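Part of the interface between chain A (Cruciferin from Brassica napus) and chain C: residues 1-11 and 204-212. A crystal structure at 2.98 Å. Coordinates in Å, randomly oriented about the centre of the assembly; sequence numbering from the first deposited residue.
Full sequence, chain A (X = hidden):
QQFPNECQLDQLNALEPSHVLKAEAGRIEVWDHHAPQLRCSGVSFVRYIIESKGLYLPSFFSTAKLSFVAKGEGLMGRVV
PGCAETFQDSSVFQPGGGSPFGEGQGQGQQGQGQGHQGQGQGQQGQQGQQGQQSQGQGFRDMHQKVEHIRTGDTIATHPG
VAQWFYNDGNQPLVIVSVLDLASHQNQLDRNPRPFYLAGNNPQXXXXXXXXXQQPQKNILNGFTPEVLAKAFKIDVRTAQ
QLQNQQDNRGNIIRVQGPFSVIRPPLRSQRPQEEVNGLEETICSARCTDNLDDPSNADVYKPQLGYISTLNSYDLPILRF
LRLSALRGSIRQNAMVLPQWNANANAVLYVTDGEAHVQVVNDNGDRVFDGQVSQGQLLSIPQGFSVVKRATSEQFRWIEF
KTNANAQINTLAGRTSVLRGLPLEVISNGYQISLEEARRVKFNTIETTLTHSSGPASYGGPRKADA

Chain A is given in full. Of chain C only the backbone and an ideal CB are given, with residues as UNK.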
# COMPACT_ATOMS: atom_id res chain seq x y z
N GLN A 1 -11.46 -19.41 4.62
CA GLN A 1 -12.56 -18.54 4.18
C GLN A 1 -12.15 -17.58 3.06
O GLN A 1 -11.27 -17.90 2.25
CB GLN A 1 -13.13 -17.74 5.35
CG GLN A 1 -13.86 -18.56 6.39
CD GLN A 1 -14.58 -17.69 7.40
OE1 GLN A 1 -15.02 -16.57 7.07
NE2 GLN A 1 -14.71 -18.18 8.62
N GLN A 2 -12.79 -16.41 3.02
CA GLN A 2 -12.56 -15.42 1.94
C GLN A 2 -12.67 -13.93 2.34
O GLN A 2 -13.36 -13.58 3.32
CB GLN A 2 -13.48 -15.71 0.75
CG GLN A 2 -13.46 -17.15 0.29
CD GLN A 2 -14.16 -17.35 -1.03
OE1 GLN A 2 -14.76 -18.39 -1.27
NE2 GLN A 2 -14.09 -16.34 -1.90
N PHE A 3 -12.00 -13.07 1.56
CA PHE A 3 -11.86 -11.62 1.80
C PHE A 3 -13.15 -10.92 2.19
O PHE A 3 -14.17 -11.04 1.50
CB PHE A 3 -11.25 -10.92 0.58
CG PHE A 3 -11.83 -11.39 -0.75
CD1 PHE A 3 -11.26 -12.45 -1.43
CD2 PHE A 3 -12.94 -10.76 -1.30
CE1 PHE A 3 -11.78 -12.88 -2.64
CE2 PHE A 3 -13.47 -11.18 -2.51
CZ PHE A 3 -12.89 -12.24 -3.18
N PRO A 4 -13.10 -10.13 3.28
CA PRO A 4 -11.87 -9.75 3.96
C PRO A 4 -11.59 -10.62 5.19
O PRO A 4 -10.94 -10.15 6.12
CB PRO A 4 -12.22 -8.36 4.43
CG PRO A 4 -13.66 -8.56 4.93
CD PRO A 4 -14.27 -9.62 4.01
N ASN A 5 -12.10 -11.85 5.21
CA ASN A 5 -11.72 -12.80 6.25
C ASN A 5 -10.83 -13.89 5.67
O ASN A 5 -10.96 -15.06 6.00
CB ASN A 5 -12.95 -13.36 6.94
CG ASN A 5 -13.76 -12.28 7.62
OD1 ASN A 5 -14.36 -11.42 6.97
ND2 ASN A 5 -13.78 -12.30 8.95
N GLU A 6 -9.92 -13.47 4.79
CA GLU A 6 -9.00 -14.34 4.07
C GLU A 6 -8.04 -15.05 5.02
O GLU A 6 -7.32 -15.96 4.61
CB GLU A 6 -8.21 -13.53 3.02
CG GLU A 6 -8.16 -12.01 3.31
CD GLU A 6 -7.11 -11.25 2.50
OE1 GLU A 6 -7.47 -10.25 1.83
OE2 GLU A 6 -5.92 -11.63 2.54
N CYS A 7 -8.05 -14.63 6.28
CA CYS A 7 -7.13 -15.20 7.28
C CYS A 7 -7.78 -15.91 8.48
O CYS A 7 -7.10 -16.23 9.46
CB CYS A 7 -6.14 -14.14 7.75
SG CYS A 7 -4.94 -13.77 6.49
N GLN A 8 -9.09 -16.14 8.39
CA GLN A 8 -9.78 -17.10 9.25
C GLN A 8 -9.45 -18.51 8.74
O GLN A 8 -10.23 -19.11 7.99
CB GLN A 8 -11.29 -16.87 9.22
CG GLN A 8 -12.08 -17.47 10.39
CD GLN A 8 -11.43 -17.21 11.72
OE1 GLN A 8 -11.81 -16.29 12.43
NE2 GLN A 8 -10.41 -18.01 12.05
N LEU A 9 -8.27 -19.00 9.13
CA LEU A 9 -7.76 -20.30 8.73
C LEU A 9 -7.79 -21.23 9.91
O LEU A 9 -7.33 -20.87 11.01
CB LEU A 9 -6.30 -20.19 8.30
CG LEU A 9 -5.95 -19.95 6.84
CD1 LEU A 9 -6.99 -19.08 6.18
CD2 LEU A 9 -4.59 -19.33 6.81
N ASP A 10 -8.30 -22.44 9.70
CA ASP A 10 -8.44 -23.40 10.78
C ASP A 10 -7.58 -24.61 10.55
O ASP A 10 -7.29 -25.36 11.47
CB ASP A 10 -9.91 -23.77 10.96
CG ASP A 10 -10.68 -22.71 11.75
OD1 ASP A 10 -10.36 -22.50 12.96
OD2 ASP A 10 -11.59 -22.09 11.16
N GLN A 11 -7.13 -24.77 9.31
CA GLN A 11 -6.27 -25.88 8.95
C GLN A 11 -5.36 -25.49 7.79
O GLN A 11 -5.84 -25.07 6.74
CB GLN A 11 -7.13 -27.07 8.57
CG GLN A 11 -6.45 -28.41 8.69
CD GLN A 11 -7.06 -29.44 7.76
OE1 GLN A 11 -8.01 -29.15 7.03
NE2 GLN A 11 -6.52 -30.65 7.78
N UNK C 204 -14.57 -16.60 23.11
CA UNK C 204 -13.99 -16.76 21.79
C UNK C 204 -14.04 -15.49 20.97
O UNK C 204 -14.45 -14.45 21.44
CB UNK C 204 -14.71 -17.88 21.04
N UNK C 205 -13.60 -15.58 19.72
CA UNK C 205 -13.52 -14.40 18.89
C UNK C 205 -14.88 -13.93 18.39
O UNK C 205 -15.20 -14.04 17.21
CB UNK C 205 -12.60 -14.67 17.70
N UNK C 206 -15.69 -13.40 19.30
CA UNK C 206 -17.06 -13.04 18.97
C UNK C 206 -17.14 -11.83 18.03
O UNK C 206 -18.21 -11.49 17.52
CB UNK C 206 -17.84 -12.75 20.25
N UNK C 207 -15.99 -11.19 17.79
CA UNK C 207 -15.93 -9.97 16.98
C UNK C 207 -15.53 -10.26 15.54
O UNK C 207 -15.57 -9.36 14.71
CB UNK C 207 -14.94 -8.98 17.60
N UNK C 208 -15.13 -11.50 15.27
CA UNK C 208 -14.91 -12.01 13.92
C UNK C 208 -16.08 -12.92 13.49
O UNK C 208 -16.55 -13.75 14.26
CB UNK C 208 -13.58 -12.77 13.85
N UNK C 209 -16.52 -12.77 12.24
CA UNK C 209 -17.75 -13.40 11.78
C UNK C 209 -17.73 -14.92 11.74
O UNK C 209 -18.74 -15.58 12.00
CB UNK C 209 -18.08 -12.88 10.38
N UNK C 210 -16.57 -15.49 11.39
CA UNK C 210 -16.50 -16.92 11.15
C UNK C 210 -16.26 -17.78 12.38
O UNK C 210 -15.85 -18.93 12.26
CB UNK C 210 -15.39 -17.20 10.13
N UNK C 211 -16.55 -17.23 13.56
CA UNK C 211 -16.15 -17.89 14.80
C UNK C 211 -16.92 -19.18 15.12
O UNK C 211 -16.32 -20.23 15.37
CB UNK C 211 -16.32 -16.91 15.96
N UNK C 212 -18.25 -19.09 15.13
CA UNK C 212 -19.09 -20.25 15.43
C UNK C 212 -19.05 -20.64 16.92
O UNK C 212 -19.27 -21.79 17.27
CB UNK C 212 -18.65 -21.44 14.57

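Chain C passes the N-terminal segment of chain A as a loop of successive type I turns, coming nearest at position 210, whose CA lies 7.0 Å from the CA of Gln8(A). At position 204 nothing of the chain A stretch lies near the ideal CB, so chain A sets no preference; the positive phi of 79° by itself favours glycine, and the residue is Gly204(C).

Position 205 opens the first turn. Its CB points toward chain A but has open space before it, so a long side chain is needed to reach across, and several kinds would fit. Gln205(C) brings its OE1 to 3.6 Å from OE1 of Gln8(A), a close approach of two acceptors without a hydrogen bond. Positions 206 and 207 are out of reach and unconstrained by chain A; they are Val206(C) and Trp207(C).

Position 208 faces chain A directly. The ideal CB is 4.2 Å from OE1 of Gln8(A), leaving room for a side chain of moderate size, polar or aliphatic, against the two amides of Asn5(A) and Gln8(A). Ile208(C) takes the aliphatic option: its CG2 packs 3.5 Å from OE1 of Gln8(A) and 3.6 Å from the side-chain amide of Asn5(A), measured to the atom modelled as ND2.

At position 209 CB points sideways, so chain A makes little demand and many residues would suit. The residue is Glu209(C), its end leading away from chain A.

Position 210 is the most restrictive. CB would point toward chain A, and an ideal CB would sit 1.9 Å from NE2 of Gln1(A), a clash, and a tight 3.3 Å from CG of Gln8(A). With Gln1(A) as modelled, although poorly ordered, only glycine fits. In Gly210(C), CA approaches NE2 of Gln1(A) to 3.3 Å.

Position 211 starts away from chain A, so contact requires a long, flexible side chain that can turn back. The carboxylate of Asp10(A) would favour a positive charge, while the amide of Gln8(A) could suit other polar groups. Arg211(C) bends back with chi2 near -6°. Its NH2 lies 4.0 Å from OD1 of Asp10(A), beyond a salt bridge, but water 1 links the pair through weak hydrogen bonds, accepting from NH1 of Arg211(C) at 2.6 Å and donating to OD1 of Asp10(A) at 3.4 Å. NH1 of Arg211(C) also lies 2.6 Å from NE2 of Gln8(A), two donors.

Position 212 is out of reach, so chain A sets no preference; its positive phi is easiest for glycine, yet the residue is Glu212(C).

Chain C, residues 204-212: GQVWIEGRE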
# COMPACT_ATOMS: atom_id res chain seq x y z
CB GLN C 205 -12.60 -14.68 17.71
CG GLN C 205 -11.33 -15.36 18.11
CD GLN C 205 -10.46 -15.62 16.94
OE1 GLN C 205 -10.93 -16.08 15.89
NE2 GLN C 205 -9.18 -15.31 17.07
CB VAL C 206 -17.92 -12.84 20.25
CG1 VAL C 206 -17.97 -14.11 21.07
CG2 VAL C 206 -17.41 -11.70 21.10
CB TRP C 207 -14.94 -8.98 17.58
CG TRP C 207 -13.57 -9.55 17.74
CD1 TRP C 207 -12.54 -9.46 16.85
CD2 TRP C 207 -13.09 -10.32 18.84
NE1 TRP C 207 -11.44 -10.11 17.34
CE2 TRP C 207 -11.75 -10.66 18.56
CE3 TRP C 207 -13.66 -10.75 20.04
CZ2 TRP C 207 -10.97 -11.42 19.43
CZ3 TRP C 207 -12.88 -11.50 20.90
CH2 TRP C 207 -11.56 -11.82 20.59
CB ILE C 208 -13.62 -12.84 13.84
CG1 ILE C 208 -12.49 -12.16 14.59
CG2 ILE C 208 -13.23 -13.11 12.38
CD1 ILE C 208 -11.28 -13.07 14.76
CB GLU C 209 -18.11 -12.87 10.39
CG GLU C 209 -19.59 -12.91 10.10
CD GLU C 209 -20.34 -11.81 10.82
OE1 GLU C 209 -21.07 -12.12 11.80
OE2 GLU C 209 -20.20 -10.63 10.42
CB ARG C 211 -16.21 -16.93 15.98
CG ARG C 211 -15.11 -17.18 17.03
CD ARG C 211 -14.28 -18.44 16.74
NE ARG C 211 -13.28 -18.21 15.70
CZ ARG C 211 -12.54 -19.16 15.13
NH1 ARG C 211 -11.66 -18.85 14.19
NH2 ARG C 211 -12.68 -20.42 15.50
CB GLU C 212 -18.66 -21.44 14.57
CG GLU C 212 -18.67 -21.20 13.06
CD GLU C 212 -19.96 -21.64 12.40
OE1 GLU C 212 -20.20 -22.86 12.25
OE2 GLU C 212 -20.75 -20.75 12.00
O HOH W 1 -9.16 -19.55 14.07
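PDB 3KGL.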